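Local coordinates for protein transcriptional regulator (Bacillus halodurans, PDB 1Z4E) that probably transfers acyl groups, as a member of the GNAT acetyltransferase family, although it is named a transcriptional regulator, at residues 4-10 and 56-62; 15-20 and 33-38; 21-25 and 92-96; 66-70 and 102-107. All coordinates share one frame; numbering follows the deposited sequence.

Contact 1. Residues 4-10 and 56-62; sequences HVTIREA and ELIVACN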
# COMPACT_ATOMS: atom_id res chain seq x y z
N HIS A 4 -19.90 6.88 -21.16
CA HIS A 4 -19.95 8.14 -20.35
C HIS A 4 -20.32 7.87 -18.89
O HIS A 4 -21.43 7.41 -18.60
CB HIS A 4 -20.95 9.14 -20.94
CG HIS A 4 -21.14 10.36 -20.10
ND1 HIS A 4 -21.80 10.35 -18.90
CD2 HIS A 4 -20.72 11.64 -20.28
CE1 HIS A 4 -21.79 11.56 -18.37
NE2 HIS A 4 -21.13 12.36 -19.19
N VAL A 5 -19.40 8.16 -17.98
CA VAL A 5 -19.67 7.92 -16.57
C VAL A 5 -19.41 9.12 -15.68
O VAL A 5 -18.68 10.05 -16.03
CB VAL A 5 -18.83 6.74 -16.02
CG1 VAL A 5 -19.08 5.50 -16.85
CG2 VAL A 5 -17.35 7.10 -16.00
N THR A 6 -20.03 9.07 -14.50
CA THR A 6 -19.89 10.08 -13.47
C THR A 6 -19.00 9.40 -12.43
O THR A 6 -19.26 8.26 -12.04
CB THR A 6 -21.25 10.42 -12.84
OG1 THR A 6 -22.03 11.17 -13.77
CG2 THR A 6 -21.07 11.23 -11.55
N ILE A 7 -17.96 10.08 -11.98
CA ILE A 7 -17.06 9.50 -10.99
C ILE A 7 -17.12 10.36 -9.73
O ILE A 7 -17.04 11.58 -9.81
CB ILE A 7 -15.62 9.43 -11.53
CG1 ILE A 7 -15.59 8.53 -12.77
CG2 ILE A 7 -14.65 8.93 -10.46
CD1 ILE A 7 -14.26 8.51 -13.49
N ARG A 8 -17.26 9.71 -8.57
CA ARG A 8 -17.37 10.41 -7.29
C ARG A 8 -17.05 9.47 -6.14
O ARG A 8 -16.91 8.26 -6.33
CB ARG A 8 -18.81 10.90 -7.09
CG ARG A 8 -19.82 9.74 -7.12
CD ARG A 8 -21.24 10.20 -6.80
NE ARG A 8 -22.22 9.12 -6.98
CZ ARG A 8 -22.37 8.07 -6.17
NH1 ARG A 8 -21.61 7.93 -5.09
NH2 ARG A 8 -23.28 7.15 -6.45
N GLU A 9 -16.93 10.02 -4.93
CA GLU A 9 -16.67 9.19 -3.76
C GLU A 9 -17.95 8.39 -3.51
O GLU A 9 -19.05 8.87 -3.76
CB GLU A 9 -16.35 10.04 -2.53
CG GLU A 9 -15.05 10.83 -2.62
CD GLU A 9 -14.64 11.43 -1.29
OE1 GLU A 9 -14.27 10.66 -0.38
OE2 GLU A 9 -14.68 12.67 -1.15
N ALA A 10 -17.81 7.17 -3.01
CA ALA A 10 -18.97 6.33 -2.74
C ALA A 10 -19.68 6.77 -1.46
O ALA A 10 -19.09 7.44 -0.61
CB ALA A 10 -18.53 4.86 -2.61
N GLU A 56 -10.11 6.53 0.53
CA GLU A 56 -11.37 6.72 -0.17
C GLU A 56 -11.84 5.59 -1.07
O GLU A 56 -11.04 4.86 -1.66
CB GLU A 56 -11.30 7.99 -1.02
CG GLU A 56 -10.68 9.19 -0.31
CD GLU A 56 -10.54 10.39 -1.22
OE1 GLU A 56 -10.24 10.19 -2.42
OE2 GLU A 56 -10.71 11.52 -0.73
N LEU A 57 -13.16 5.47 -1.18
CA LEU A 57 -13.78 4.50 -2.06
C LEU A 57 -14.36 5.37 -3.17
O LEU A 57 -15.12 6.31 -2.91
CB LEU A 57 -14.88 3.73 -1.33
CG LEU A 57 -14.35 2.62 -0.43
CD1 LEU A 57 -15.44 2.13 0.52
CD2 LEU A 57 -13.83 1.48 -1.31
N ILE A 58 -13.97 5.06 -4.40
CA ILE A 58 -14.40 5.81 -5.57
C ILE A 58 -15.23 4.92 -6.49
O ILE A 58 -14.85 3.78 -6.75
CB ILE A 58 -13.18 6.31 -6.37
CG1 ILE A 58 -12.20 7.03 -5.43
CG2 ILE A 58 -13.63 7.18 -7.52
CD1 ILE A 58 -12.80 8.23 -4.70
N VAL A 59 -16.35 5.45 -6.99
CA VAL A 59 -17.19 4.69 -7.91
C VAL A 59 -17.44 5.43 -9.22
O VAL A 59 -17.46 6.67 -9.27
CB VAL A 59 -18.58 4.35 -7.28
CG1 VAL A 59 -18.41 3.36 -6.12
CG2 VAL A 59 -19.29 5.62 -6.82
N ALA A 60 -17.59 4.64 -10.29
CA ALA A 60 -17.90 5.15 -11.63
C ALA A 60 -19.39 4.83 -11.74
O ALA A 60 -19.81 3.69 -11.49
CB ALA A 60 -17.12 4.38 -12.68
N CYS A 61 -20.19 5.82 -12.13
CA CYS A 61 -21.63 5.64 -12.20
C CYS A 61 -22.28 5.91 -13.55
O CYS A 61 -21.86 6.79 -14.30
CB CYS A 61 -22.29 6.55 -11.16
SG CYS A 61 -21.49 6.55 -9.55
N ASN A 62 -23.33 5.14 -13.83
CA ASN A 62 -24.15 5.28 -15.03
C ASN A 62 -25.50 5.57 -14.39
O ASN A 62 -26.36 4.70 -14.30
CB ASN A 62 -24.20 3.97 -15.82
CG ASN A 62 -25.13 4.03 -17.02
OD1 ASN A 62 -25.05 4.96 -17.82
ND2 ASN A 62 -26.02 3.05 -17.14
O HOH W 1 -24.21 7.51 -17.92
O HOH W 2 -24.09 9.27 -14.16
O HOH W 3 -14.34 7.94 0.14

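Contact 2. Residues 15-20 and 33-38; sequences LEQMVH and RYEKPL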
# COMPACT_ATOMS: atom_id res chain seq x y z
N LEU A 15 -22.98 0.90 -1.28
CA LEU A 15 -22.41 -0.28 -0.65
C LEU A 15 -22.92 -1.62 -1.15
O LEU A 15 -22.13 -2.52 -1.41
CB LEU A 15 -22.58 -0.22 0.87
CG LEU A 15 -21.75 -1.25 1.65
CD1 LEU A 15 -20.27 -1.13 1.28
CD2 LEU A 15 -21.94 -1.03 3.14
N GLU A 16 -24.24 -1.74 -1.30
CA GLU A 16 -24.81 -3.00 -1.77
C GLU A 16 -24.26 -3.38 -3.15
O GLU A 16 -23.87 -4.53 -3.38
CB GLU A 16 -26.35 -2.89 -1.81
CG GLU A 16 -27.09 -4.18 -2.15
CD GLU A 16 -27.25 -4.38 -3.65
OE1 GLU A 16 -27.52 -3.39 -4.35
OE2 GLU A 16 -27.11 -5.53 -4.12
N GLN A 17 -24.23 -2.41 -4.06
CA GLN A 17 -23.71 -2.68 -5.40
C GLN A 17 -22.21 -2.94 -5.39
O GLN A 17 -21.73 -3.78 -6.14
CB GLN A 17 -24.03 -1.53 -6.36
CG GLN A 17 -25.51 -1.40 -6.69
CD GLN A 17 -25.78 -0.29 -7.68
OE1 GLN A 17 -25.37 -0.35 -8.84
NE2 GLN A 17 -26.46 0.75 -7.21
N MET A 18 -21.46 -2.23 -4.55
CA MET A 18 -20.01 -2.44 -4.50
C MET A 18 -19.69 -3.86 -4.02
O MET A 18 -18.84 -4.53 -4.62
CB MET A 18 -19.33 -1.41 -3.59
CG MET A 18 -19.28 0.02 -4.17
SD MET A 18 -18.15 1.16 -3.25
CE MET A 18 -19.01 1.31 -1.72
N VAL A 19 -20.35 -4.31 -2.96
CA VAL A 19 -20.12 -5.65 -2.43
C VAL A 19 -20.47 -6.70 -3.49
O VAL A 19 -19.74 -7.68 -3.67
CB VAL A 19 -20.96 -5.93 -1.16
CG1 VAL A 19 -20.74 -7.38 -0.68
CG2 VAL A 19 -20.57 -4.96 -0.06
N HIS A 20 -21.56 -6.48 -4.21
CA HIS A 20 -21.96 -7.41 -5.26
C HIS A 20 -20.86 -7.50 -6.33
O HIS A 20 -20.52 -8.60 -6.78
CB HIS A 20 -23.28 -6.97 -5.89
CG HIS A 20 -23.87 -7.99 -6.82
ND1 HIS A 20 -24.30 -9.22 -6.40
CD2 HIS A 20 -24.08 -7.96 -8.16
CE1 HIS A 20 -24.75 -9.92 -7.43
NE2 HIS A 20 -24.62 -9.17 -8.51
N ARG A 33 -18.22 -12.22 0.45
CA ARG A 33 -19.47 -12.82 0.90
C ARG A 33 -20.61 -11.86 0.62
O ARG A 33 -20.92 -10.99 1.43
CB ARG A 33 -19.40 -13.12 2.40
CG ARG A 33 -20.63 -13.85 2.94
CD ARG A 33 -20.61 -13.90 4.47
NE ARG A 33 -19.33 -14.41 4.98
CZ ARG A 33 -18.84 -15.61 4.72
NH1 ARG A 33 -19.52 -16.46 3.95
NH2 ARG A 33 -17.67 -15.98 5.22
N TYR A 34 -21.23 -12.01 -0.54
CA TYR A 34 -22.36 -11.16 -0.89
C TYR A 34 -23.65 -11.83 -0.43
O TYR A 34 -23.90 -12.99 -0.73
CB TYR A 34 -22.44 -10.93 -2.39
CG TYR A 34 -23.68 -10.16 -2.79
CD1 TYR A 34 -23.80 -8.79 -2.53
CD2 TYR A 34 -24.76 -10.81 -3.40
CE1 TYR A 34 -24.96 -8.09 -2.87
CE2 TYR A 34 -25.92 -10.12 -3.75
CZ TYR A 34 -26.01 -8.76 -3.48
OH TYR A 34 -27.15 -8.07 -3.83
N GLU A 35 -24.46 -11.07 0.29
CA GLU A 35 -25.75 -11.56 0.74
C GLU A 35 -26.57 -10.38 1.25
O GLU A 35 -26.04 -9.28 1.45
CB GLU A 35 -25.58 -12.64 1.82
CG GLU A 35 -24.95 -12.19 3.12
CD GLU A 35 -24.48 -13.37 3.96
OE1 GLU A 35 -24.31 -13.20 5.18
OE2 GLU A 35 -24.25 -14.46 3.39
N LYS A 36 -27.87 -10.60 1.42
CA LYS A 36 -28.78 -9.58 1.92
C LYS A 36 -29.46 -10.14 3.16
O LYS A 36 -30.11 -11.18 3.09
CB LYS A 36 -29.84 -9.24 0.87
CG LYS A 36 -29.31 -8.79 -0.47
CD LYS A 36 -30.45 -8.56 -1.44
CE LYS A 36 -29.96 -8.12 -2.80
NZ LYS A 36 -31.08 -7.78 -3.71
N PRO A 37 -29.32 -9.46 4.31
CA PRO A 37 -28.57 -8.21 4.50
C PRO A 37 -27.06 -8.38 4.31
O PRO A 37 -26.53 -9.48 4.41
CB PRO A 37 -28.94 -7.81 5.92
CG PRO A 37 -29.09 -9.15 6.60
CD PRO A 37 -29.90 -9.92 5.58
N LEU A 38 -26.38 -7.27 4.05
CA LEU A 38 -24.93 -7.29 3.85
C LEU A 38 -24.21 -7.64 5.16
O LEU A 38 -24.64 -7.23 6.24
CB LEU A 38 -24.46 -5.91 3.37
CG LEU A 38 -25.01 -5.39 2.04
CD1 LEU A 38 -24.63 -3.92 1.87
CD2 LEU A 38 -24.46 -6.22 0.89

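Contact 3. Residues 21-25 and 92-96; sequences MLADD and RTHSA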
# COMPACT_ATOMS: atom_id res chain seq x y z
N MET A 21 -20.30 -6.36 -6.72
CA MET A 21 -19.24 -6.32 -7.73
C MET A 21 -18.02 -7.08 -7.22
O MET A 21 -17.40 -7.85 -7.96
CB MET A 21 -18.87 -4.86 -8.06
CG MET A 21 -18.00 -4.67 -9.33
SD MET A 21 -17.82 -2.93 -9.88
CE MET A 21 -19.49 -2.52 -10.31
N LEU A 22 -17.67 -6.89 -5.95
CA LEU A 22 -16.53 -7.59 -5.37
C LEU A 22 -16.73 -9.10 -5.39
O LEU A 22 -15.83 -9.85 -5.78
CB LEU A 22 -16.30 -7.13 -3.93
CG LEU A 22 -15.80 -5.70 -3.71
CD1 LEU A 22 -15.72 -5.40 -2.21
CD2 LEU A 22 -14.44 -5.52 -4.38
N ALA A 23 -17.91 -9.55 -4.99
CA ALA A 23 -18.23 -10.97 -4.94
C ALA A 23 -18.35 -11.60 -6.32
O ALA A 23 -18.16 -12.81 -6.47
CB ALA A 23 -19.52 -11.19 -4.16
N ASP A 24 -18.66 -10.79 -7.32
CA ASP A 24 -18.81 -11.27 -8.69
C ASP A 24 -17.48 -11.42 -9.42
O ASP A 24 -17.41 -12.04 -10.48
CB ASP A 24 -19.71 -10.32 -9.48
CG ASP A 24 -20.85 -11.04 -10.16
OD1 ASP A 24 -21.73 -11.58 -9.44
OD2 ASP A 24 -20.87 -11.07 -11.41
N ASP A 25 -16.42 -10.84 -8.85
CA ASP A 25 -15.09 -10.92 -9.45
C ASP A 25 -14.60 -12.37 -9.53
O ASP A 25 -14.81 -13.16 -8.61
CB ASP A 25 -14.10 -10.09 -8.64
CG ASP A 25 -12.70 -10.12 -9.23
OD1 ASP A 25 -12.50 -9.51 -10.30
OD2 ASP A 25 -11.82 -10.77 -8.63
N ARG A 92 -12.27 -2.53 -9.90
CA ARG A 92 -13.21 -3.48 -10.50
C ARG A 92 -14.13 -2.76 -11.47
O ARG A 92 -14.53 -1.62 -11.24
CB ARG A 92 -14.05 -4.14 -9.40
CG ARG A 92 -13.26 -4.87 -8.32
CD ARG A 92 -12.78 -6.25 -8.78
NE ARG A 92 -12.11 -6.97 -7.70
CZ ARG A 92 -10.79 -6.97 -7.48
NH1 ARG A 92 -9.98 -6.28 -8.28
NH2 ARG A 92 -10.29 -7.66 -6.47
N THR A 93 -14.46 -3.43 -12.57
CA THR A 93 -15.38 -2.89 -13.57
C THR A 93 -16.54 -3.87 -13.65
O THR A 93 -16.35 -5.08 -13.51
CB THR A 93 -14.71 -2.76 -14.96
OG1 THR A 93 -13.65 -1.80 -14.89
CG2 THR A 93 -15.72 -2.30 -16.00
N HIS A 94 -17.75 -3.35 -13.86
CA HIS A 94 -18.96 -4.17 -13.97
C HIS A 94 -18.74 -5.26 -15.02
O HIS A 94 -18.24 -4.99 -16.11
CB HIS A 94 -20.13 -3.27 -14.38
CG HIS A 94 -21.48 -3.90 -14.21
ND1 HIS A 94 -21.86 -5.04 -14.89
CD2 HIS A 94 -22.54 -3.55 -13.45
CE1 HIS A 94 -23.10 -5.36 -14.55
NE2 HIS A 94 -23.54 -4.47 -13.69
N SER A 95 -19.12 -6.50 -14.69
CA SER A 95 -18.93 -7.62 -15.61
C SER A 95 -19.70 -7.48 -16.93
O SER A 95 -19.37 -8.14 -17.92
CB SER A 95 -19.31 -8.94 -14.93
OG SER A 95 -20.70 -8.99 -14.63
N ALA A 96 -20.72 -6.63 -16.95
CA ALA A 96 -21.50 -6.41 -18.17
C ALA A 96 -21.07 -5.13 -18.88
O ALA A 96 -21.74 -4.67 -19.81
CB ALA A 96 -22.99 -6.35 -17.83
O HOH W 4 -13.09 -8.78 -5.81

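Contact 4. Residues 66-70 and 102-107; sequences IVGML and IGSQLV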
# COMPACT_ATOMS: atom_id res chain seq x y z
N ILE A 66 -23.90 1.45 -10.52
CA ILE A 66 -22.47 1.52 -10.29
C ILE A 66 -21.81 0.61 -11.33
O ILE A 66 -22.12 -0.58 -11.39
CB ILE A 66 -22.09 1.03 -8.87
CG1 ILE A 66 -22.76 1.91 -7.81
CG2 ILE A 66 -20.57 1.06 -8.71
CD1 ILE A 66 -22.34 3.38 -7.86
N VAL A 67 -20.91 1.16 -12.13
CA VAL A 67 -20.26 0.35 -13.15
C VAL A 67 -18.77 0.15 -12.93
O VAL A 67 -18.11 -0.50 -13.74
CB VAL A 67 -20.51 0.94 -14.55
CG1 VAL A 67 -22.01 0.97 -14.81
CG2 VAL A 67 -19.93 2.34 -14.66
N GLY A 68 -18.26 0.70 -11.84
CA GLY A 68 -16.84 0.56 -11.55
C GLY A 68 -16.52 1.08 -10.16
O GLY A 68 -17.23 1.92 -9.63
N MET A 69 -15.44 0.58 -9.58
CA MET A 69 -15.04 1.00 -8.24
C MET A 69 -13.55 0.76 -8.01
O MET A 69 -12.91 -0.01 -8.72
CB MET A 69 -15.83 0.21 -7.18
CG MET A 69 -15.50 -1.29 -7.14
SD MET A 69 -16.52 -2.35 -6.02
CE MET A 69 -15.77 -1.96 -4.46
N LEU A 70 -13.02 1.44 -7.00
CA LEU A 70 -11.64 1.26 -6.58
C LEU A 70 -11.48 1.96 -5.25
O LEU A 70 -12.31 2.79 -4.86
CB LEU A 70 -10.64 1.85 -7.60
CG LEU A 70 -10.58 3.36 -7.85
CD1 LEU A 70 -10.00 4.08 -6.63
CD2 LEU A 70 -9.70 3.63 -9.06
N ILE A 102 -14.19 2.13 -18.91
CA ILE A 102 -14.57 2.57 -17.57
C ILE A 102 -13.39 2.47 -16.61
O ILE A 102 -13.14 3.39 -15.83
CB ILE A 102 -15.74 1.72 -17.03
CG1 ILE A 102 -16.98 1.92 -17.90
CG2 ILE A 102 -16.03 2.09 -15.58
CD1 ILE A 102 -18.13 1.02 -17.54
N GLY A 103 -12.67 1.36 -16.68
CA GLY A 103 -11.51 1.16 -15.82
C GLY A 103 -10.49 2.27 -16.01
O GLY A 103 -9.98 2.84 -15.04
N SER A 104 -10.20 2.59 -17.26
CA SER A 104 -9.24 3.65 -17.57
C SER A 104 -9.68 5.00 -17.01
O SER A 104 -8.88 5.72 -16.42
CB SER A 104 -9.03 3.75 -19.08
OG SER A 104 -8.10 4.79 -19.38
N GLN A 105 -10.94 5.36 -17.20
CA GLN A 105 -11.44 6.63 -16.68
C GLN A 105 -11.34 6.68 -15.16
O GLN A 105 -10.93 7.69 -14.59
CB GLN A 105 -12.90 6.85 -17.08
CG GLN A 105 -13.12 7.19 -18.53
CD GLN A 105 -14.58 7.35 -18.87
OE1 GLN A 105 -15.25 8.26 -18.37
NE2 GLN A 105 -15.10 6.46 -19.70
N LEU A 106 -11.72 5.59 -14.51
CA LEU A 106 -11.68 5.53 -13.05
C LEU A 106 -10.26 5.70 -12.51
O LEU A 106 -10.03 6.46 -11.57
CB LEU A 106 -12.30 4.21 -12.58
CG LEU A 106 -12.65 4.03 -11.11
CD1 LEU A 106 -13.59 5.15 -10.64
CD2 LEU A 106 -13.32 2.66 -10.93
N VAL A 107 -9.30 4.99 -13.10
CA VAL A 107 -7.92 5.08 -12.65
C VAL A 107 -7.32 6.46 -12.97
O VAL A 107 -6.60 7.03 -12.16
CB VAL A 107 -7.05 3.98 -13.29
CG1 VAL A 107 -5.59 4.17 -12.90
CG2 VAL A 107 -7.55 2.62 -12.83

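Contact 1. Residues 4-10 and 56-62
Val5 comes up to Cys61 just ahead of strand 6-9, the first strand of the GNAT sheet, which runs antiparallel to strand 55-62. Val5 CA makes a bent C-H...O contact with Cys61 O, 3.4 Å away, and its CG2 reaches toward Ala60 CB. Thr6 then forms a hydrogen-bonded pair with Cys61: Thr6 N gives a nearly straight bond to Cys61 O, and Cys61 N returns one to Thr6 O. Ile7, opposite Ala60, turns to the other face of the sheet, where its CG2 lies 3.6 Å from Ile58 CG2 and helix 102-116 covers both isoleucines through Trp109. Arg8 pairs with Val59 through two backbone bonds. Its CG sits between the backbone N and the carbonyl carbon (chi1 59°), and from there the extended chain lays one guanidinium face over Val59 CG2 and Cys61 SG, while NH1 bonds Glu9 O at 3.0 Å and reaches Asp14 in a salt bridge. Cut back to an alanine, Arg8 would probably leave Cys61 SG uncovered and Asp14 without this salt bridge. Glu9 brings OE1 to 3.7 Å from Glu56 OE2, a pairing of like charges that Arg113, bridging to both carboxylates, and Arg117, bridging to Glu56, probably offset. Ala10 closes the ladder, its N bonded to Leu57 O at 2.8 Å and its CB packed 3.8 Å from Val59 CG1.

Contact 2. Residues 15-20 and 33-38
Tyr34 lies against helix 15-24 with His20 over one face of its ring and Glu16 at its hydroxyl, and this is the close-packed part of the contact. The imidazole of His20 turns its edge to the phenol in a T-shaped stack, planes 66° apart, with ND1 above the middle of the ring and 3.2 Å from Tyr34 CE2. His20 CB adds a CH-pi contact over the same face, 4.0 Å from the ring centroid. The Val19 methyl CG1 comes in at the edge of the phenol, near its plane, 3.8 Å from Tyr34 CD1. At the far end of the ring, Tyr34 OH donates to Glu16 OE2 across 2.6 Å, meeting that oxygen nearly along its C-O axis. Glu16 gets there by a bend at chi2 (-86°), which folds the carboxylate round to the phenol; the two planes are 58° apart.

Helix 15-24 is the first helix of the GNAT fold, after the opening strand, and residues 33-38 belong to the link that leads on to helix 40-51. Leu38 extends the packing toward the start of the helix: Leu38 CD1 lies 3.9 Å from Leu15 CG. The same methyl also touches Glu16 CA, while CD2 slides past Val19. On the inner side Leu15 and Val19 also meet Phe46 and Tyr42 of helix 40-51.

The outer side is looser. Lys36 stretches out extended and exposed; its NZ stays 4.6 Å from Glu16 OE2, too far for a salt bridge, and CE comes a little nearer.

Contact 3. Residues 21-25 and 92-96
Water 4 ties the two segments together: it gives a hydrogen bond to Leu22 O at 2.9 Å and takes one from Arg92 NE at 2.8 Å. The water lies in the guanidinium plane, at its edge. Asp25 approaches the same group from above, its carboxylate stacked on the guanidinium with the planes only 20° apart. Asp25 OD1 is 3.7 Å from Arg92 NE; no N-H of Arg92 is aimed at that oxygen, which sits far off the guanidinium plane, and the long salt bridge is purely electrostatic. Asp25 OD2 is held by the backbone N atoms of Leu27 and Gly28 and by a salt bridge to Arg130.

The aliphatic part of Arg92, bent at chi2 (-79°), lies across the end of helix 15-24. The Arg92 and Leu22 side chains cross at about a right angle, with Arg92 CG 4.2 Å from Leu22 CD2, and Arg92 CB packs against Met21. Met21 SD sits 3.8 Å from Arg92 O, and a turn at chi3 (-64°) carries CE on to His94 N and CA, where strand 84-93 has just ended. The contact thus joins the first GNAT helix to the strand leading toward helix 102-116. Asp25, stacked on Arg92 and bridged to Arg130 through OD2, probably draws the two arginines together and balances part of their positive charge.

Contact 4. Residues 66-70 and 102-107
A classic beta bulge marks this contact: Val67 and Gly68 both face Ala60 of the neighbouring strand, and helix 102-116 packs beside the irregularity. Gly68 has no side chain where one would point at the helix, and a CB there would stand only 3.1 Å from Ile102 CG2 and 3.4 Å from Leu106 CD2. The glycine lets Leu106 come down onto the strand backbone, its CD2 reaching 3.3 Å from Met69 N. At the bulge itself, Val67 and Ile102 cross at about a right angle, with Val67 CG2 3.6 Å from Ile102 CD1. Beyond it, Leu70 and Leu106 run past each other in opposite directions. With chi1 at 66°, Leu70 CG is staggered between N and C, and CD2 swings to Leu106 CG at 3.6 Å and on toward Val107. With only the methyl of an alanine at Leu70, a gap would probably open beside Leu106 CG and the contact of residues 66-70 with Val107 would be lost. The axes of strand 66-70 and helix 102-107 approach to 8.6 Å at 45°, the helix lying on one face of the central GNAT sheet. No hydrogen bond crosses between them, so helix and strand are held here by apolar contact and close fit.

Overall arrangement
Contact 4 is the buried core, all its touching residues enclosed, while contact 3 lies at the surface and contacts 1 and 2 are partly buried. Contacts 1 and 4 sit about 7 Å apart between centres and share the sheet: Ala60 of strand 55-62 probably bonds both Val67 and Gly68 through backbone atoms. One is a backbone ladder, the other apolar strand-to-helix packing. Contacts 2 and 3 both use helix 15-24, one resting on an aromatic stack and a phenol-carboxylate bond, the other on a water bridge and stacked charges. Met18 of that helix packs on Val59 and Ala10 of contact 1, and Met21 on Ile66 of contact 4.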